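PDB 2V8T: manganese-containing pseudocatalase from Thermus thermophilus, which probably breaks down hydrogen peroxide to water and oxygen, working at a pair of manganese ions held in each subunit. Local coordinates for residues A28-R33 with G72-V77; F34-T39 with T68-H73; K57-L62 with G193-S198; R231-F236 with L246-A251. All blocks are in the same frame, centred on the assembly; numbering follows the deposited sequence. Where two conformers were deposited one is given.

Contact 1 (A28-R33 with G72-V77). With MN (manganese (II) ion), chain C.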
loop_
_atom_site.group_PDB
_atom_site.type_symbol
_atom_site.label_atom_id
_atom_site.label_comp_id
_atom_site.label_asym_id
_atom_site.label_seq_id
_atom_site.Cartn_x
_atom_site.Cartn_y
_atom_site.Cartn_z
ATOM N N ALA A 28 15.444 6.609 6.698
ATOM C CA ALA A 28 15.608 5.214 6.294
ATOM C C ALA A 28 15.946 4.304 7.467
ATOM O O ALA A 28 15.583 3.126 7.487
ATOM C CB ALA A 28 16.719 5.069 5.239
ATOM N N LEU A 29 16.689 4.854 8.422
ATOM C CA LEU A 29 17.177 4.126 9.581
ATOM C C LEU A 29 16.133 4.019 10.686
ATOM O O LEU A 29 16.359 3.345 11.690
ATOM C CB LEU A 29 18.456 4.781 10.131
ATOM C CG LEU A 29 19.527 5.068 9.063
ATOM C CD1 LEU A 29 20.769 5.628 9.749
ATOM C CD2 LEU A 29 19.852 3.828 8.234
ATOM N N LEU A 30 14.981 4.695 10.498
ATOM C CA LEU A 30 13.888 4.661 11.458
ATOM C C LEU A 30 12.760 3.764 10.908
ATOM O O LEU A 30 12.462 2.711 11.437
ATOM C CB LEU A 30 13.408 6.056 11.800
ATOM C CG LEU A 30 12.298 6.130 12.843
ATOM C CD1 LEU A 30 12.631 5.330 14.125
ATOM C CD2 LEU A 30 12.021 7.596 13.180
ATOM N N GLY A 31 12.112 4.219 9.804
ATOM C CA GLY A 31 10.918 3.581 9.281
ATOM C C GLY A 31 11.085 2.880 7.950
ATOM O O GLY A 31 10.072 2.406 7.419
ATOM N N GLY A 32 12.289 2.812 7.388
ATOM C CA GLY A 32 12.516 2.016 6.212
ATOM C C GLY A 32 12.521 0.537 6.482
ATOM O O GLY A 32 12.482 0.089 7.625
ATOM N N ARG A 33 12.606 -0.237 5.402
ATOM C CA ARG A 33 12.550 -1.679 5.519
ATOM C C ARG A 33 13.577 -2.243 6.515
ATOM O O ARG A 33 13.260 -3.212 7.212
ATOM C CB ARG A 33 12.814 -2.295 4.135
ATOM C CG ARG A 33 12.869 -3.785 4.163
ATOM C CD ARG A 33 13.074 -4.349 2.786
ATOM N NE ARG A 33 13.222 -5.826 2.922
ATOM C CZ ARG A 33 13.429 -6.722 1.975
ATOM N NH1 ARG A 33 13.529 -6.235 0.860
ATOM N NH2 ARG A 33 13.613 -8.016 2.217
ATOM N N GLY A 72 14.923 1.455 22.514
ATOM C CA GLY A 72 15.741 2.619 22.691
ATOM C C GLY A 72 16.401 3.080 21.428
ATOM O O GLY A 72 16.826 4.246 21.313
ATOM N N HIS A 73 16.535 2.194 20.432
ATOM C CA HIS A 73 17.092 2.614 19.153
ATOM C C HIS A 73 16.086 3.379 18.307
ATOM O O HIS A 73 16.482 4.356 17.661
ATOM C CB HIS A 73 17.678 1.446 18.392
ATOM C CG HIS A 73 18.822 0.811 19.058
ATOM N ND1 HIS A 73 19.545 -0.196 18.446
ATOM C CD2 HIS A 73 19.371 1.049 20.295
ATOM C CE1 HIS A 73 20.479 -0.551 19.326
ATOM N NE2 HIS A 73 20.403 0.182 20.446
ATOM N N ILE A 74 14.808 2.988 18.269
ATOM C CA ILE A 74 13.852 3.859 17.581
ATOM C C ILE A 74 13.856 5.221 18.242
ATOM O O ILE A 74 13.756 6.261 17.580
ATOM C CB ILE A 74 12.424 3.269 17.407
ATOM C CG1 ILE A 74 11.678 2.999 18.693
ATOM C CG2 ILE A 74 12.466 2.034 16.518
ATOM C CD1 ILE A 74 10.154 2.851 18.489
ATOM N N GLU A 75 13.961 5.248 19.580
ATOM C CA GLU A 75 14.004 6.514 20.322
ATOM C C GLU A 75 15.206 7.356 19.895
ATOM O O GLU A 75 15.105 8.558 19.671
ATOM C CB GLU A 75 14.038 6.169 21.821
ATOM C CG GLU A 75 14.015 7.388 22.696
ATOM C CD GLU A 75 14.177 7.077 24.188
ATOM O OE1 GLU A 75 14.643 5.925 24.522
ATOM O OE2 GLU A 75 13.862 7.987 24.985
ATOM N N LEU A 76 16.382 6.702 19.817
ATOM C CA LEU A 76 17.619 7.425 19.489
ATOM C C LEU A 76 17.590 7.980 18.050
ATOM O O LEU A 76 18.030 9.095 17.794
ATOM C CB LEU A 76 18.806 6.499 19.705
ATOM C CG LEU A 76 20.190 7.142 19.542
ATOM C CD1 LEU A 76 20.407 8.172 20.675
ATOM C CD2 LEU A 76 21.264 6.085 19.582
ATOM N N VAL A 77 17.104 7.143 17.099
ATOM C CA VAL A 77 17.035 7.620 15.717
ATOM C C VAL A 77 15.999 8.746 15.599
ATOM O O VAL A 77 16.274 9.753 14.914
ATOM C CB VAL A 77 16.761 6.462 14.742
ATOM C CG1 VAL A 77 16.722 7.020 13.312
ATOM C CG2 VAL A 77 17.869 5.406 14.849
HETATM MN MN MN C . 19.157 -1.257 16.545
HETATM O O HOH W 1 18.770 -2.860 15.289
HETATM O O HOH W 2 21.072 -0.582 15.614
#
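Leu30 and Ile74 meet with their side chains crossed at about a right angle, in the ferritin-like helical core of the subunit, where the short, weakly bonded helix 28-31 lies against the long helix 57-85. The leucine makes the touch with one branch: CD1 rests on the root of the isoleucine, 3.9 Å from Ile74 CB and 3.8 Å from the backbone Ile74 O. It gets there because CG is anti to the backbone N (chi1 -178°), which swings the branch toward the helix. Ile74 leads its own longer arm away, toward the second subunit, whose Phe48 packs on it, while Tyr45 of that same subunit packs on Leu30.

One turn further along, Val77 points toward segment 28-33 and sets its CG1 methyl against Leu30 CB, at 3.8 Å, and the carbonyl carbon Leu29 C, at 4.0 Å. Leu29 adds only a light touch from CB, since the rest of its side chain continues into Ile178, His161 and Val165 of helices 172-200 and 144-166.

No hydrogen bond joins the two segments; the contact is van der Waals packing of buried residues. It borders the metal site all the same, because His73, just before Ile74 on the same helix, leads its imidazole away from segment 28-33 and binds a manganese ion through ND1 at 2.2 Å.

Contact 2 (F34-T39 with T68-H73). With MN (manganese (II) ion), chain C; MN (manganese (II) ion), chain D.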
loop_
_atom_site.group_PDB
_atom_site.type_symbol
_atom_site.label_atom_id
_atom_site.label_comp_id
_atom_site.label_asym_id
_atom_site.label_seq_id
_atom_site.Cartn_x
_atom_site.Cartn_y
_atom_site.Cartn_z
ATOM N N PHE A 34 14.785 -1.693 6.533
ATOM C CA PHE A 34 15.846 -2.179 7.406
ATOM C C PHE A 34 16.185 -1.146 8.501
ATOM O O PHE A 34 17.293 -1.129 9.056
ATOM C CB PHE A 34 17.083 -2.601 6.611
ATOM C CG PHE A 34 16.758 -3.733 5.707
ATOM C CD1 PHE A 34 16.583 -4.990 6.207
ATOM C CD2 PHE A 34 16.615 -3.589 4.360
ATOM C CE1 PHE A 34 16.272 -6.056 5.409
ATOM C CE2 PHE A 34 16.310 -4.654 3.537
ATOM C CZ PHE A 34 16.119 -5.888 4.060
ATOM N N GLY A 35 15.226 -0.312 8.836
ATOM C CA GLY A 35 15.374 0.617 9.930
ATOM C C GLY A 35 15.101 -0.041 11.281
ATOM O O GLY A 35 14.755 -1.209 11.416
ATOM N N GLU A 36 15.237 0.791 12.307
ATOM C CA GLU A 36 15.113 0.321 13.693
ATOM C C GLU A 36 13.710 -0.122 13.999
ATOM O O GLU A 36 13.501 -0.996 14.859
ATOM C CB GLU A 36 15.583 1.421 14.648
ATOM C CG GLU A 36 17.106 1.626 14.572
ATOM C CD GLU A 36 17.889 0.540 15.218
ATOM O OE1 GLU A 36 17.309 -0.348 15.871
ATOM O OE2 GLU A 36 19.161 0.501 15.097
ATOM N N MET A 37 12.679 0.441 13.350
ATOM C CA MET A 37 11.332 -0.103 13.529
ATOM C C MET A 37 11.276 -1.573 13.149
ATOM O O MET A 37 10.542 -2.343 13.756
ATOM C CB MET A 37 10.288 0.670 12.722
ATOM C CG MET A 37 9.918 1.979 13.244
ATOM S SD MET A 37 8.830 1.854 14.717
ATOM C CE MET A 37 7.286 1.292 13.989
ATOM N N SER A 38 11.976 -1.939 12.077
ATOM C CA SER A 38 11.955 -3.314 11.627
ATOM C C SER A 38 12.685 -4.245 12.574
ATOM O O SER A 38 12.155 -5.319 12.886
ATOM C CB SER A 38 12.522 -3.451 10.228
ATOM O OG SER A 38 11.613 -2.833 9.336
ATOM N N THR A 39 13.878 -3.907 13.006
ATOM C CA THR A 39 14.556 -4.806 13.964
ATOM C C THR A 39 13.753 -4.900 15.253
ATOM O O THR A 39 13.492 -6.005 15.751
ATOM C CB THR A 39 16.007 -4.404 14.141
ATOM O OG1 THR A 39 16.014 -3.039 14.511
ATOM C CG2 THR A 39 16.808 -4.640 12.881
ATOM N N THR A 68 14.043 -5.415 23.430
ATOM C CA THR A 68 13.955 -4.294 24.363
ATOM C C THR A 68 14.985 -3.222 24.040
ATOM O O THR A 68 14.708 -2.033 24.097
ATOM C CB THR A 68 14.088 -4.795 25.802
ATOM O OG1 THR A 68 13.171 -5.860 25.989
ATOM C CG2 THR A 68 13.787 -3.691 26.795
ATOM N N GLU A 69 16.228 -3.648 23.722
ATOM C CA GLU A 69 17.232 -2.673 23.335
ATOM C C GLU A 69 16.756 -1.864 22.099
ATOM O O GLU A 69 16.970 -0.650 22.019
ATOM C CB GLU A 69 18.593 -3.328 23.031
ATOM C CG GLU A 69 19.597 -2.244 22.688
ATOM C CD GLU A 69 21.049 -2.649 22.520
ATOM O OE1 GLU A 69 21.402 -3.847 22.675
ATOM O OE2 GLU A 69 21.841 -1.719 22.183
ATOM N N GLU A 70 16.139 -2.549 21.119
ATOM C CA GLU A 70 15.734 -1.835 19.905
ATOM C C GLU A 70 14.686 -0.778 20.184
ATOM O O GLU A 70 14.590 0.205 19.406
ATOM C CB GLU A 70 15.233 -2.810 18.830
ATOM C CG GLU A 70 16.166 -3.935 18.404
ATOM C CD GLU A 70 17.477 -3.551 17.717
ATOM O OE1 GLU A 70 17.878 -2.422 17.809
ATOM O OE2 GLU A 70 18.131 -4.468 17.177
ATOM N N LEU A 71 13.914 -0.865 21.264
ATOM C CA LEU A 71 13.011 0.238 21.632
ATOM C C LEU A 71 13.791 1.530 21.808
ATOM O O LEU A 71 13.357 2.614 21.403
ATOM C CB LEU A 71 12.245 -0.083 22.936
ATOM C CG LEU A 71 11.156 -1.133 22.835
ATOM C CD1 LEU A 71 10.745 -1.595 24.242
ATOM C CD2 LEU A 71 9.951 -0.589 22.095
ATOM N N GLY A 72 14.923 1.455 22.514
ATOM C CA GLY A 72 15.741 2.619 22.691
ATOM C C GLY A 72 16.401 3.080 21.428
ATOM O O GLY A 72 16.826 4.246 21.313
ATOM N N HIS A 73 16.535 2.194 20.432
ATOM C CA HIS A 73 17.092 2.614 19.153
ATOM C C HIS A 73 16.086 3.379 18.307
ATOM O O HIS A 73 16.482 4.356 17.661
ATOM C CB HIS A 73 17.678 1.446 18.392
ATOM C CG HIS A 73 18.822 0.811 19.058
ATOM N ND1 HIS A 73 19.545 -0.196 18.446
ATOM C CD2 HIS A 73 19.371 1.049 20.295
ATOM C CE1 HIS A 73 20.479 -0.551 19.326
ATOM N NE2 HIS A 73 20.403 0.182 20.446
HETATM MN MN MN C . 19.157 -1.257 16.545
HETATM MN MN MN D . 19.994 -4.434 16.170
HETATM O O HOH W 1 18.770 -2.860 15.289
HETATM O O HOH W 2 21.072 -0.582 15.614
#
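The first turn of helix 36-49, with Gly35 at its N-cap position, faces the middle of helix 57-85, and the backbones come nearest at Glu36 and His73, whose CA atoms are 6.2 Å apart. The side chains meet through metal ions. Glu36 chelates the manganese that His73 binds, using both carboxylate oxygens, OE1 at 2.2 Å and OE2 at 2.3 Å. Glu70 instead bridges: its OE1 binds that same ion, while OE2 binds the second manganese at 2.1 Å. Water 1 also spans the two ions.

The two glutamates cross at about a right angle with their carboxylate planes 50° apart, and Glu36 OE1 lies 2.9 Å from Glu70 OE1; the shared metal between these oxygens, not a hydrogen bond, accounts for the closeness. Both chains bend at chi2 (-74° in Glu36), which turns each carboxylate toward the metal it binds. The Glu36 carboxylate plane stands almost perpendicular (84°) to the His73 imidazole and sets OE1 at its edge, in the ring plane. Thr39 contributes from the next helical turn, its OG1 3.6 Å from Glu70 CD.

Helices 144-166 and 172-200 complete the four-helix arrangement around the metals. Glu155 and His188 bind the second ion, Lys162 donates to Glu36 OE2, and Arg184 forms a salt bridge with Glu69, which weakly accepts from His73 NE2.

Contact 3 (K57-L62 with G193-S198)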
loop_
_atom_site.group_PDB
_atom_site.type_symbol
_atom_site.label_atom_id
_atom_site.label_comp_id
_atom_site.label_asym_id
_atom_site.label_seq_id
_atom_site.Cartn_x
_atom_site.Cartn_y
_atom_site.Cartn_z
ATOM N N LYS A 57 15.091 -21.531 26.574
ATOM C CA LYS A 57 15.252 -20.259 27.277
ATOM C C LYS A 57 16.436 -19.419 26.878
ATOM O O LYS A 57 16.270 -18.199 26.777
ATOM C CB LYS A 57 15.219 -20.478 28.803
ATOM C CG LYS A 57 15.249 -19.186 29.597
ATOM C CD LYS A 57 15.039 -19.443 31.067
ATOM C CE LYS A 57 14.942 -18.192 31.895
ATOM N NZ LYS A 57 16.114 -17.310 31.726
ATOM N N PRO A 58 17.637 -19.960 26.670
ATOM C CA PRO A 58 18.718 -19.043 26.353
ATOM C C PRO A 58 18.436 -18.229 25.086
ATOM O O PRO A 58 18.802 -17.030 24.987
ATOM C CB PRO A 58 19.904 -20.015 26.163
ATOM C CG PRO A 58 19.541 -21.216 27.074
ATOM C CD PRO A 58 18.079 -21.350 26.843
ATOM N N TYR A 59 17.791 -18.860 24.121
ATOM C CA TYR A 59 17.464 -18.205 22.843
ATOM C C TYR A 59 16.309 -17.247 22.997
ATOM O O TYR A 59 16.303 -16.156 22.388
ATOM C CB TYR A 59 17.139 -19.298 21.793
ATOM C CG TYR A 59 18.260 -20.295 21.658
ATOM C CD1 TYR A 59 19.390 -20.005 20.937
ATOM C CD2 TYR A 59 18.201 -21.516 22.326
ATOM C CE1 TYR A 59 20.444 -20.904 20.901
ATOM C CE2 TYR A 59 19.255 -22.414 22.302
ATOM C CZ TYR A 59 20.384 -22.105 21.565
ATOM O OH TYR A 59 21.401 -23.018 21.527
ATOM N N TYR A 60 15.325 -17.605 23.804
ATOM C CA TYR A 60 14.219 -16.688 24.135
ATOM C C TYR A 60 14.764 -15.444 24.835
ATOM O O TYR A 60 14.405 -14.307 24.467
ATOM C CB TYR A 60 13.207 -17.406 25.001
ATOM C CG TYR A 60 12.112 -16.478 25.491
ATOM C CD1 TYR A 60 11.242 -15.849 24.609
ATOM C CD2 TYR A 60 11.953 -16.232 26.845
ATOM C CE1 TYR A 60 10.270 -14.990 25.060
ATOM C CE2 TYR A 60 10.975 -15.386 27.305
ATOM C CZ TYR A 60 10.107 -14.776 26.428
ATOM O OH TYR A 60 9.104 -13.936 26.844
ATOM N N ASP A 61 15.614 -15.624 25.831
ATOM C CA ASP A 61 16.168 -14.486 26.539
ATOM C C ASP A 61 16.846 -13.541 25.566
ATOM O O ASP A 61 16.712 -12.313 25.654
ATOM C CB ASP A 61 17.321 -14.929 27.549
ATOM C CG ASP A 61 16.786 -15.546 28.875
ATOM O OD1 ASP A 61 15.538 -15.729 29.029
ATOM O OD2 ASP A 61 17.670 -15.822 29.733
ATOM N N LEU A 62 17.587 -14.102 24.621
ATOM C CA LEU A 62 18.339 -13.287 23.670
ATOM C C LEU A 62 17.383 -12.413 22.831
ATOM O O LEU A 62 17.584 -11.215 22.716
ATOM C CB LEU A 62 19.177 -14.200 22.780
ATOM C CG LEU A 62 20.097 -13.474 21.876
ATOM C CD1 LEU A 62 21.156 -12.692 22.613
ATOM C CD2 LEU A 62 20.735 -14.452 20.891
ATOM N N GLY A 193 24.643 -14.671 15.376
ATOM C CA GLY A 193 25.573 -15.606 14.783
ATOM C C GLY A 193 26.019 -16.692 15.779
ATOM O O GLY A 193 26.091 -17.875 15.423
ATOM N N LYS A 194 26.312 -16.280 17.015
ATOM C CA LYS A 194 26.641 -17.255 18.072
ATOM C C LYS A 194 25.475 -18.176 18.359
ATOM O O LYS A 194 25.670 -19.379 18.587
ATOM C CB LYS A 194 27.099 -16.496 19.340
ATOM C CG LYS A 194 28.485 -15.888 19.211
ATOM C CD LYS A 194 28.829 -15.000 20.418
ATOM C CE LYS A 194 30.158 -14.284 20.299
ATOM N NZ LYS A 194 31.298 -15.248 20.442
ATOM N N ALA A 195 24.249 -17.650 18.355
ATOM C CA ALA A 195 23.098 -18.496 18.569
ATOM C C ALA A 195 22.985 -19.553 17.443
ATOM O O ALA A 195 22.755 -20.731 17.706
ATOM C CB ALA A 195 21.829 -17.645 18.616
ATOM N N LEU A 196 23.179 -19.120 16.190
ATOM C CA LEU A 196 23.146 -20.074 15.067
ATOM C C LEU A 196 24.281 -21.075 15.174
ATOM O O LEU A 196 24.065 -22.271 14.869
ATOM C CB LEU A 196 23.218 -19.320 13.739
ATOM C CG LEU A 196 21.923 -18.627 13.338
ATOM C CD1 LEU A 196 22.173 -17.560 12.285
ATOM C CD2 LEU A 196 20.885 -19.643 12.901
ATOM N N GLU A 197 25.468 -20.677 15.587
ATOM C CA GLU A 197 26.559 -21.634 15.758
ATOM C C GLU A 197 26.177 -22.717 16.766
ATOM O O GLU A 197 26.429 -23.900 16.560
ATOM C CB GLU A 197 27.828 -20.844 16.291
ATOM C CG GLU A 197 28.476 -19.854 15.317
ATOM C CD GLU A 197 29.616 -18.876 15.732
ATOM O OE1 GLU A 197 29.752 -18.569 16.999
ATOM O OE2 GLU A 197 30.224 -18.394 14.729
ATOM N N SER A 198 25.560 -22.308 17.865
ATOM C CA SER A 198 25.174 -23.241 18.895
ATOM C C SER A 198 24.133 -24.245 18.406
ATOM O O SER A 198 24.159 -25.416 18.792
ATOM C CB SER A 198 24.770 -22.554 20.181
ATOM O OG SER A 198 23.503 -21.906 20.091
#
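Ser198 OG is gripped from two sides: it accepts a hydrogen bond from Tyr59 OH at 2.8 Å and donates one to Ala195 O of its own helix, also at 2.8 Å. Ser198 was modelled in two conformers, and this applies to the one described here. Its OG sits between the backbone N and the carbonyl carbon (chi1 73°), the rotation that lets it reach back to Ala195 O, where it arrives tilted 24° from the carbonyl plane. The phenol comes to the serine by its edge, with OG lying in the plane of the Tyr59 ring and 3.3 Å from CE1.

A phenylalanine in place of Tyr59 would probably leave Ser198 OG without its donor across the interface, and the bond tying the two helices here would be lost.

Beside the hydroxyl pair the contact is apolar. Ala195 points its CB between Tyr59 CD1 and Leu62 CD2, 4.1 Å from each. Small as it is, the alanine is well covered, and it fits where segments 57-62 and 193-198, on helices 57-85 and 172-200 of the ferritin-like bundle, run almost antiparallel (165°). The segments still stand 11.3 Å apart at the axes, so the long tyrosine does much of the spanning. Leu144 and Leu148 of helix 144-166 cover the tyrosine and the alanine respectively, and Leu297 of the second subunit also packs on Tyr59.

On another face of helix 57-85, Lys57 NZ forms a salt bridge with Asp61 OD2 at 2.9 Å, taking its syn lone pair; Asp243 is a second partner of the lysine.

Contact 4 (R231-F236 with L246-A251)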
loop_
_atom_site.group_PDB
_atom_site.type_symbol
_atom_site.label_atom_id
_atom_site.label_comp_id
_atom_site.label_asym_id
_atom_site.label_seq_id
_atom_site.Cartn_x
_atom_site.Cartn_y
_atom_site.Cartn_z
ATOM N N ARG A 231 31.722 -5.197 23.201
ATOM C CA ARG A 231 31.729 -6.384 24.048
ATOM C C ARG A 231 30.404 -6.555 24.774
ATOM O O ARG A 231 30.172 -7.636 25.310
ATOM C CB ARG A 231 32.848 -6.276 25.104
ATOM C CG ARG A 231 34.211 -6.141 24.472
ATOM C CD ARG A 231 35.317 -6.171 25.452
ATOM N NE ARG A 231 36.588 -6.036 24.740
ATOM C CZ ARG A 231 37.255 -4.890 24.704
ATOM N NH1 ARG A 231 36.895 -3.865 25.523
ATOM N NH2 ARG A 231 38.313 -4.741 23.877
ATOM N N ASN A 232 29.597 -5.498 24.871
ATOM C CA ASN A 232 28.557 -5.455 25.885
ATOM C C ASN A 232 27.204 -5.850 25.357
ATOM O O ASN A 232 26.667 -5.234 24.419
ATOM C CB ASN A 232 28.443 -4.013 26.413
ATOM C CG ASN A 232 29.684 -3.552 27.130
ATOM O OD1 ASN A 232 30.542 -4.364 27.486
ATOM N ND2 ASN A 232 29.774 -2.234 27.328
ATOM N N LEU A 233 26.588 -6.833 25.996
ATOM C CA LEU A 233 25.163 -7.126 25.811
ATOM C C LEU A 233 24.513 -6.738 27.117
ATOM O O LEU A 233 24.723 -7.397 28.160
ATOM C CB LEU A 233 24.916 -8.588 25.452
ATOM C CG LEU A 233 23.497 -8.907 25.013
ATOM C CD1 LEU A 233 23.163 -8.258 23.652
ATOM C CD2 LEU A 233 23.301 -10.410 24.923
ATOM N N TYR A 234 23.791 -5.621 27.143
ATOM C CA TYR A 234 23.118 -5.130 28.340
ATOM C C TYR A 234 21.843 -5.929 28.562
ATOM O O TYR A 234 21.070 -6.144 27.614
ATOM C CB TYR A 234 22.765 -3.666 28.195
ATOM C CG TYR A 234 23.938 -2.759 27.922
ATOM C CD1 TYR A 234 24.312 -2.425 26.615
ATOM C CD2 TYR A 234 24.714 -2.252 28.940
ATOM C CE1 TYR A 234 25.410 -1.646 26.355
ATOM C CE2 TYR A 234 25.809 -1.474 28.712
ATOM C CZ TYR A 234 26.208 -1.178 27.416
ATOM O OH TYR A 234 27.316 -0.411 27.139
ATOM N N ARG A 235 21.595 -6.282 29.813
ATOM C CA ARG A 235 20.373 -6.955 30.232
ATOM C C ARG A 235 19.364 -5.874 30.608
ATOM O O ARG A 235 19.430 -5.294 31.714
ATOM C CB ARG A 235 20.658 -7.915 31.392
ATOM C CG ARG A 235 19.458 -8.750 31.768
ATOM C CD ARG A 235 19.745 -9.711 32.947
ATOM N NE ARG A 235 19.924 -9.015 34.217
ATOM C CZ ARG A 235 18.903 -8.619 35.011
ATOM N NH1 ARG A 235 17.674 -9.008 34.776
ATOM N NH2 ARG A 235 19.160 -7.847 36.062
ATOM N N PHE A 236 18.440 -5.568 29.694
ATOM C CA PHE A 236 17.484 -4.486 29.848
ATOM C C PHE A 236 16.233 -4.995 30.609
ATOM O O PHE A 236 15.129 -5.008 30.093
ATOM C CB PHE A 236 17.067 -3.920 28.488
ATOM C CG PHE A 236 18.101 -3.044 27.825
ATOM C CD1 PHE A 236 18.109 -1.673 28.091
ATOM C CD2 PHE A 236 19.016 -3.526 26.882
ATOM C CE1 PHE A 236 19.003 -0.815 27.459
ATOM C CE2 PHE A 236 19.901 -2.667 26.273
ATOM C CZ PHE A 236 19.901 -1.328 26.532
ATOM N N LEU A 246 24.930 -17.584 28.328
ATOM C CA LEU A 246 25.074 -18.924 27.781
ATOM C C LEU A 246 25.374 -18.909 26.279
ATOM O O LEU A 246 25.956 -19.849 25.741
ATOM C CB LEU A 246 23.844 -19.774 28.073
ATOM C CG LEU A 246 23.568 -19.985 29.569
ATOM C CD1 LEU A 246 22.303 -20.852 29.720
ATOM C CD2 LEU A 246 24.798 -20.544 30.312
ATOM N N ILE A 247 24.900 -17.841 25.600
ATOM C CA ILE A 247 25.161 -17.619 24.180
ATOM C C ILE A 247 26.160 -16.494 24.003
ATOM O O ILE A 247 27.058 -16.565 23.152
ATOM C CB ILE A 247 23.847 -17.338 23.408
ATOM C CG1 ILE A 247 22.903 -18.526 23.470
ATOM C CG2 ILE A 247 24.154 -16.914 21.970
ATOM C CD1 ILE A 247 21.470 -18.187 23.026
ATOM N N TRP A 248 25.962 -15.380 24.734
ATOM C CA TRP A 248 26.832 -14.218 24.636
ATOM C C TRP A 248 28.085 -14.426 25.495
ATOM O O TRP A 248 28.129 -14.046 26.674
ATOM C CB TRP A 248 26.099 -12.926 25.005
ATOM C CG TRP A 248 26.891 -11.707 24.713
ATOM C CD1 TRP A 248 27.433 -10.839 25.623
ATOM C CD2 TRP A 248 27.286 -11.251 23.438
ATOM N NE1 TRP A 248 28.111 -9.842 24.979
ATOM C CE2 TRP A 248 28.049 -10.067 23.624
ATOM C CE3 TRP A 248 27.106 -11.732 22.114
ATOM C CZ2 TRP A 248 28.637 -9.392 22.574
ATOM C CZ3 TRP A 248 27.729 -11.061 21.073
ATOM C CH2 TRP A 248 28.480 -9.890 21.294
ATOM N N LYS A 249 29.033 -15.116 24.894
ATOM C CA LYS A 249 30.288 -15.519 25.504
ATOM C C LYS A 249 31.277 -15.739 24.393
ATOM O O LYS A 249 30.911 -15.809 23.208
ATOM C CB LYS A 249 30.120 -16.788 26.361
ATOM C CG LYS A 249 29.775 -18.009 25.573
ATOM C CD LYS A 249 29.658 -19.255 26.404
ATOM C CE LYS A 249 29.525 -20.542 25.558
ATOM N NZ LYS A 249 28.367 -20.637 24.500
ATOM N N GLY A 250 32.546 -15.908 24.739
ATOM C CA GLY A 250 33.561 -16.108 23.741
ATOM C C GLY A 250 33.954 -14.845 23.039
ATOM O O GLY A 250 33.775 -13.730 23.494
ATOM N N ALA A 251 34.532 -15.021 21.860
ATOM C CA ALA A 251 35.256 -13.946 21.203
ATOM C C ALA A 251 34.337 -12.990 20.494
ATOM O O ALA A 251 33.369 -13.368 19.823
ATOM C CB ALA A 251 36.231 -14.540 20.164
#
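Trp248 NE1 makes the one hydrogen bond between these segments, donating to Arg231 O at 3.0 Å with an N-H...O angle of 146°. The acceptor lies in the plane of the indole, at its edge, but the nitrogen approaches from above the carbonyl plane, 38° out of it, so the bond is not directed at a lone pair.

The apolar part is a CH-pi contact on one face of the same indole. Leu233 CB sits over the five-membered ring, 3.5 Å from its centroid and displaced toward the rim, with its nearest atom Trp248 CD1 at 3.4 Å. Trp248 holds CG anti to its backbone N (chi1 -171°), which carries the indole to Leu233. The same choice at Leu233 places CD2 by the root of the tryptophan, 3.8 Å from Trp248 CB. An alanine in place of Trp248 would probably leave Arg231 O without this donor and open a gap beside Leu233.

The ring is thus held against strand 232-235, which pairs in parallel with strand 260-263; segment 246-251 belongs to the loop joining them. Trp248 is the centre of an inverse gamma turn in that loop, and its indole also packs on Val187, Ala190 and Ala191 of helix 172-200.

Among the polar side chains, Asn232 ND2 donates to Tyr234 OH at 3.1 Å. Arg231 turns its guanidinium elsewhere, to Thr257, Asp255 and a sulfate ion probably from the crystallisation liquor, while Lys249 NZ reaches back to Leu246 O at 2.8 Å.

How the contacts relate
Contacts 1, 2 and 3 all use helix 57-85 and take it in reverse order, with contact 3 at its start, contact 2 midway and contact 1 beyond. Contacts 1 and 2 share Gly72 and His73 and have centres about 6 Å apart, so the apolar seam of one continues into the manganese site of the other. The centre of contact 3 lies about 19 Å from that of contact 2, near the C-terminal end of helix 172-200. Contact 4 comes last along the chain, about 11 Å from contact 3 between centres; Lys194 binds carbonyls of its loop, and Phe236 packs on Thr68 and Glu69. The strand and loop that follow helix 219-226 thus lie against the helices that carry the metals.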